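Local coordinates for protein DNA polymerase epsilon subunit 3 (Drosophila melanogaster, PDB 2BYK) that pairs with Chrac-16 in a DNA-binding histone-fold heterodimer that facilitates nucleosome sliding, and also serves as an accessory subunit of DNA polymerase epsilon, at residues 21-24 / 25-29; 12-15 / 16-20. One frame throughout, in Å; residues are numbered along the deposited sequence.

Interaction 1 of 2, residues 21-24 / 25-29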
loop_
_atom_site.group_PDB
_atom_site.type_symbol
_atom_site.label_atom_id
_atom_site.label_comp_id
_atom_site.label_asym_id
_atom_site.label_seq_id
_atom_site.Cartn_x
_atom_site.Cartn_y
_atom_site.Cartn_z
ATOM N N GLU B 21 11.328 0.348 -9.964
ATOM C CA GLU B 21 10.997 1.739 -10.226
ATOM C C GLU B 21 11.246 2.660 -9.027
ATOM O O GLU B 21 11.514 3.849 -9.201
ATOM C CB GLU B 21 9.536 1.835 -10.635
ATOM C CG GLU B 21 9.136 3.197 -11.143
ATOM C CD GLU B 21 7.657 3.460 -10.957
ATOM O OE1 GLU B 21 6.848 2.571 -11.328
ATOM O OE2 GLU B 21 7.317 4.555 -10.438
ATOM N N ALA B 22 11.151 2.103 -7.819
ATOM C CA ALA B 22 11.346 2.850 -6.571
ATOM C C ALA B 22 12.805 2.954 -6.109
ATOM O O ALA B 22 13.186 3.929 -5.467
ATOM C CB ALA B 22 10.494 2.222 -5.452
ATOM N N LEU B 23 13.614 1.948 -6.428
ATOM C CA LEU B 23 15.020 1.932 -6.028
ATOM C C LEU B 23 15.892 2.509 -7.134
ATOM O O LEU B 23 15.471 2.580 -8.286
ATOM C CB LEU B 23 15.487 0.492 -5.742
ATOM C CG LEU B 23 14.755 -0.464 -4.781
ATOM C CD1 LEU B 23 15.626 -1.700 -4.561
ATOM C CD2 LEU B 23 14.476 0.211 -3.445
ATOM N N PRO B 24 17.120 2.943 -6.797
ATOM C CA PRO B 24 18.045 3.505 -7.791
ATOM C C PRO B 24 18.180 2.487 -8.922
ATOM O O PRO B 24 18.252 1.285 -8.661
ATOM C CB PRO B 24 19.347 3.648 -7.010
ATOM C CG PRO B 24 18.873 3.940 -5.631
ATOM C CD PRO B 24 17.703 3.001 -5.445
ATOM N N GLU B 25 18.215 2.956 -10.166
ATOM C CA GLU B 25 18.314 2.062 -11.321
ATOM C C GLU B 25 19.506 1.106 -11.268
ATOM O O GLU B 25 19.576 0.148 -12.040
ATOM C CB GLU B 25 18.376 2.882 -12.609
ATOM C CG GLU B 25 19.542 3.849 -12.659
ATOM C CD GLU B 25 19.643 4.576 -13.983
ATOM O OE1 GLU B 25 18.693 5.307 -14.339
ATOM O OE2 GLU B 25 20.674 4.411 -14.668
ATOM N N SER B 26 20.429 1.363 -10.345
ATOM C CA SER B 26 21.632 0.550 -10.193
ATOM C C SER B 26 21.574 -0.409 -9.011
ATOM O O SER B 26 22.423 -1.289 -8.900
ATOM C CB SER B 26 22.846 1.464 -10.024
ATOM O OG SER B 26 22.635 2.389 -8.962
ATOM N N ALA B 27 20.589 -0.230 -8.132
ATOM C CA ALA B 27 20.425 -1.066 -6.938
ATOM C C ALA B 27 19.817 -2.425 -7.263
ATOM O O ALA B 27 19.440 -2.675 -8.400
ATOM C CB ALA B 27 19.552 -0.343 -5.915
ATOM N N SER B 28 19.715 -3.297 -6.261
ATOM C CA SER B 28 19.142 -4.633 -6.446
ATOM C C SER B 28 18.360 -5.143 -5.227
ATOM O O SER B 28 18.574 -4.679 -4.106
ATOM C CB SER B 28 20.246 -5.630 -6.799
ATOM O OG SER B 28 21.268 -5.660 -5.817
ATOM N N VAL B 29 17.449 -6.090 -5.454
ATOM C CA VAL B 29 16.647 -6.672 -4.372
ATOM C C VAL B 29 16.741 -8.188 -4.451
ATOM O O VAL B 29 16.509 -8.771 -5.507
ATOM C CB VAL B 29 15.149 -6.302 -4.480
ATOM C CG1 VAL B 29 14.463 -6.502 -3.131
ATOM C CG2 VAL B 29 14.994 -4.881 -4.964
#
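Leu23 and Val29 meet through their methyl ends, CD1 of the leucine lying 3.3 Å from CG2 of the valine. Their side chains approach at about a right angle, and the contact is made by one methyl of each. With CG beside the backbone N (chi1 -53°) and the chain extended beyond it, Leu23 reaches over the hollow inside the bend and ends against the valine. Nearer the turn, Ala27 supplies a smaller bump. Its CB points into the concave side of the turn and settles 3.8 Å from CD of the Pro24 ring, while CB of Leu23 stands 4.2 Å from CB of Ala27 and forms the next part of the wall. This is the loop that follows the short first helix of the histone fold: Leu23 is the residue at which the chain leaves helical geometry, and Pro24 to Ala27 make a type I beta turn leading into strand 28-29. The turn is closed by Ala27 N, which donates to Pro24 O at 2.8 Å with an N-H...O angle of 157°; the donor stands above the carbonyl plane. Ser26 OG lies 4.0 Å from CB of Pro24. Pro24 and Ala27 each also pack on an aromatic side chain of the partner protein's chain, and Ser28 and Val29 pair in parallel with a strand of that chain, extending the small sheet across the heterodimer interface. CB of Glu25 leaves its CA away from residues 21-24.

Interaction 2 of 2, residues 12-15 / 16-20; sequences NAVI and GRLIK
The guanidinium of Arg17 has CG2 of Val14 beside it, an oblique approach in which NH1 comes within 4.4 Å of the methyl. CG of Arg17 stands opposite the backbone N, and a bend at chi3 (-54°) carries the planar group back along the helix toward the valine. These residues belong to the opening turns of helix 14-22, the short first helix of the histone fold, which lies across the long helix 31-58. Val14 and Leu18 sit one turn apart and run alongside each other in the same direction, with CD2 of the leucine 3.9 Å from CG2 of the valine. The same CD2 covers Val14 O at 3.2 Å, and that oxygen also accepts Leu18 N, 37° out of its carbonyl plane. Cutting Leu18 back to an alanine is likely to leave CG2 of Val14 without its neighbour one turn on and take the CD2 cover off Val14 O, CB alone remaining near it. A second pair one turn apart, Ile15 and Ile19, has side chains that cross obliquely, CG2 of the first 3.9 Å from CD1 of the second. It is directed at helix 31-58, with Ile15 on Ala38 and Ala41 and Ile19 on Arg34 and Ile37; both isoleucines, like Leu18, also pack on apolar side chains of the partner protein's chain. Gly16 N makes a weak hydrogen bond to Ala13 O. In the isoleucine pair the backbone bond is straighter: Ile19 N reaches Ile15 O at 3.0 Å, with an N-H...O angle of 158°.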
loop_
_atom_site.group_PDB
_atom_site.type_symbol
_atom_site.label_atom_id
_atom_site.label_comp_id
_atom_site.label_asym_id
_atom_site.label_seq_id
_atom_site.Cartn_x
_atom_site.Cartn_y
_atom_site.Cartn_z
ATOM N N ASN B 12 3.446 -10.836 -8.745
ATOM C CA ASN B 12 4.838 -11.289 -8.728
ATOM C C ASN B 12 5.585 -10.514 -9.817
ATOM O O ASN B 12 6.767 -10.182 -9.674
ATOM C CB ASN B 12 4.899 -12.803 -9.011
ATOM C CG ASN B 12 6.032 -13.507 -8.265
ATOM O OD1 ASN B 12 6.063 -14.737 -8.187
ATOM N ND2 ASN B 12 6.965 -12.733 -7.722
ATOM N N ALA B 13 4.865 -10.209 -10.892
ATOM C CA ALA B 13 5.418 -9.494 -12.037
ATOM C C ALA B 13 5.365 -7.975 -11.907
ATOM O O ALA B 13 6.381 -7.299 -12.045
ATOM C CB ALA B 13 4.687 -9.935 -13.310
ATOM N N VAL B 14 4.169 -7.450 -11.665
ATOM C CA VAL B 14 3.954 -6.015 -11.517
ATOM C C VAL B 14 4.590 -5.411 -10.245
ATOM O O VAL B 14 4.844 -4.205 -10.173
ATOM C CB VAL B 14 2.424 -5.701 -11.583
ATOM C CG1 VAL B 14 1.634 -6.765 -10.837
ATOM C CG2 VAL B 14 2.134 -4.332 -11.011
ATOM N N ILE B 15 4.870 -6.241 -9.246
ATOM C CA ILE B 15 5.478 -5.741 -8.021
ATOM C C ILE B 15 6.984 -5.650 -8.179
ATOM O O ILE B 15 7.638 -4.870 -7.495
ATOM C CB ILE B 15 5.112 -6.628 -6.798
ATOM C CG1 ILE B 15 3.657 -6.352 -6.397
ATOM C CG2 ILE B 15 6.049 -6.348 -5.631
ATOM C CD1 ILE B 15 3.222 -7.006 -5.114
ATOM N N GLY B 16 7.530 -6.441 -9.088
ATOM C CA GLY B 16 8.959 -6.397 -9.319
ATOM C C GLY B 16 9.312 -5.109 -10.035
ATOM O O GLY B 16 10.388 -4.547 -9.841
ATOM N N ARG B 17 8.384 -4.646 -10.867
ATOM C CA ARG B 17 8.539 -3.418 -11.641
ATOM C C ARG B 17 8.359 -2.217 -10.706
ATOM O O ARG B 17 8.975 -1.163 -10.888
ATOM C CB ARG B 17 7.484 -3.393 -12.754
ATOM C CG ARG B 17 7.498 -2.166 -13.666
ATOM C CD ARG B 17 6.137 -1.983 -14.344
ATOM N NE ARG B 17 5.723 -3.194 -15.055
ATOM C CZ ARG B 17 4.457 -3.516 -15.321
ATOM N NH1 ARG B 17 3.473 -2.712 -14.929
ATOM N NH2 ARG B 17 4.174 -4.643 -15.974
ATOM N N LEU B 18 7.493 -2.393 -9.711
ATOM C CA LEU B 18 7.229 -1.365 -8.714
ATOM C C LEU B 18 8.482 -1.168 -7.863
ATOM O O LEU B 18 8.884 -0.037 -7.585
ATOM C CB LEU B 18 6.051 -1.788 -7.835
ATOM C CG LEU B 18 4.695 -1.138 -8.117
ATOM C CD1 LEU B 18 4.703 -0.430 -9.461
ATOM C CD2 LEU B 18 3.621 -2.201 -8.054
ATOM N N ILE B 19 9.098 -2.275 -7.458
ATOM C CA ILE B 19 10.316 -2.228 -6.659
ATOM C C ILE B 19 11.517 -1.693 -7.469
ATOM O O ILE B 19 12.338 -0.942 -6.940
ATOM C CB ILE B 19 10.644 -3.626 -6.079
ATOM C CG1 ILE B 19 9.503 -4.085 -5.174
ATOM C CG2 ILE B 19 11.931 -3.580 -5.283
ATOM C CD1 ILE B 19 9.728 -5.436 -4.568
ATOM N N LYS B 20 11.630 -2.067 -8.743
ATOM C CA LYS B 20 12.738 -1.572 -9.569
ATOM C C LYS B 20 12.575 -0.079 -9.831
ATOM O O LYS B 20 13.551 0.664 -9.896
ATOM C CB LYS B 20 12.823 -2.318 -10.918
ATOM C CG LYS B 20 13.356 -3.764 -10.823
ATOM C CD LYS B 20 14.314 -4.117 -11.979
ATOM C CE LYS B 20 14.767 -5.595 -11.965
ATOM N NZ LYS B 20 13.688 -6.583 -12.308
#

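How the interactions relate
From the N terminus, the chain meets interaction 2 first, within the opening turns of helix 14-22, and interaction 1 only after that helix ends. Each joins adjoining pieces of chain, so the two follow in series and neither encloses nor crosses the other. Interaction 2 closes no loop beyond helical turns, whereas 21-24 with 25-29 closes the bend that reverses the chain into strand 28-29. Their centres lie 11 Å apart, and they touch where the strand folds back beside the helix: Val29 CG2 packs on Ile19 CG2 at 3.3 Å. Interaction 1, with that contact, ties the first helix to strand 28-29, while the isoleucines of interaction 2 seat the helix on helix 31-58.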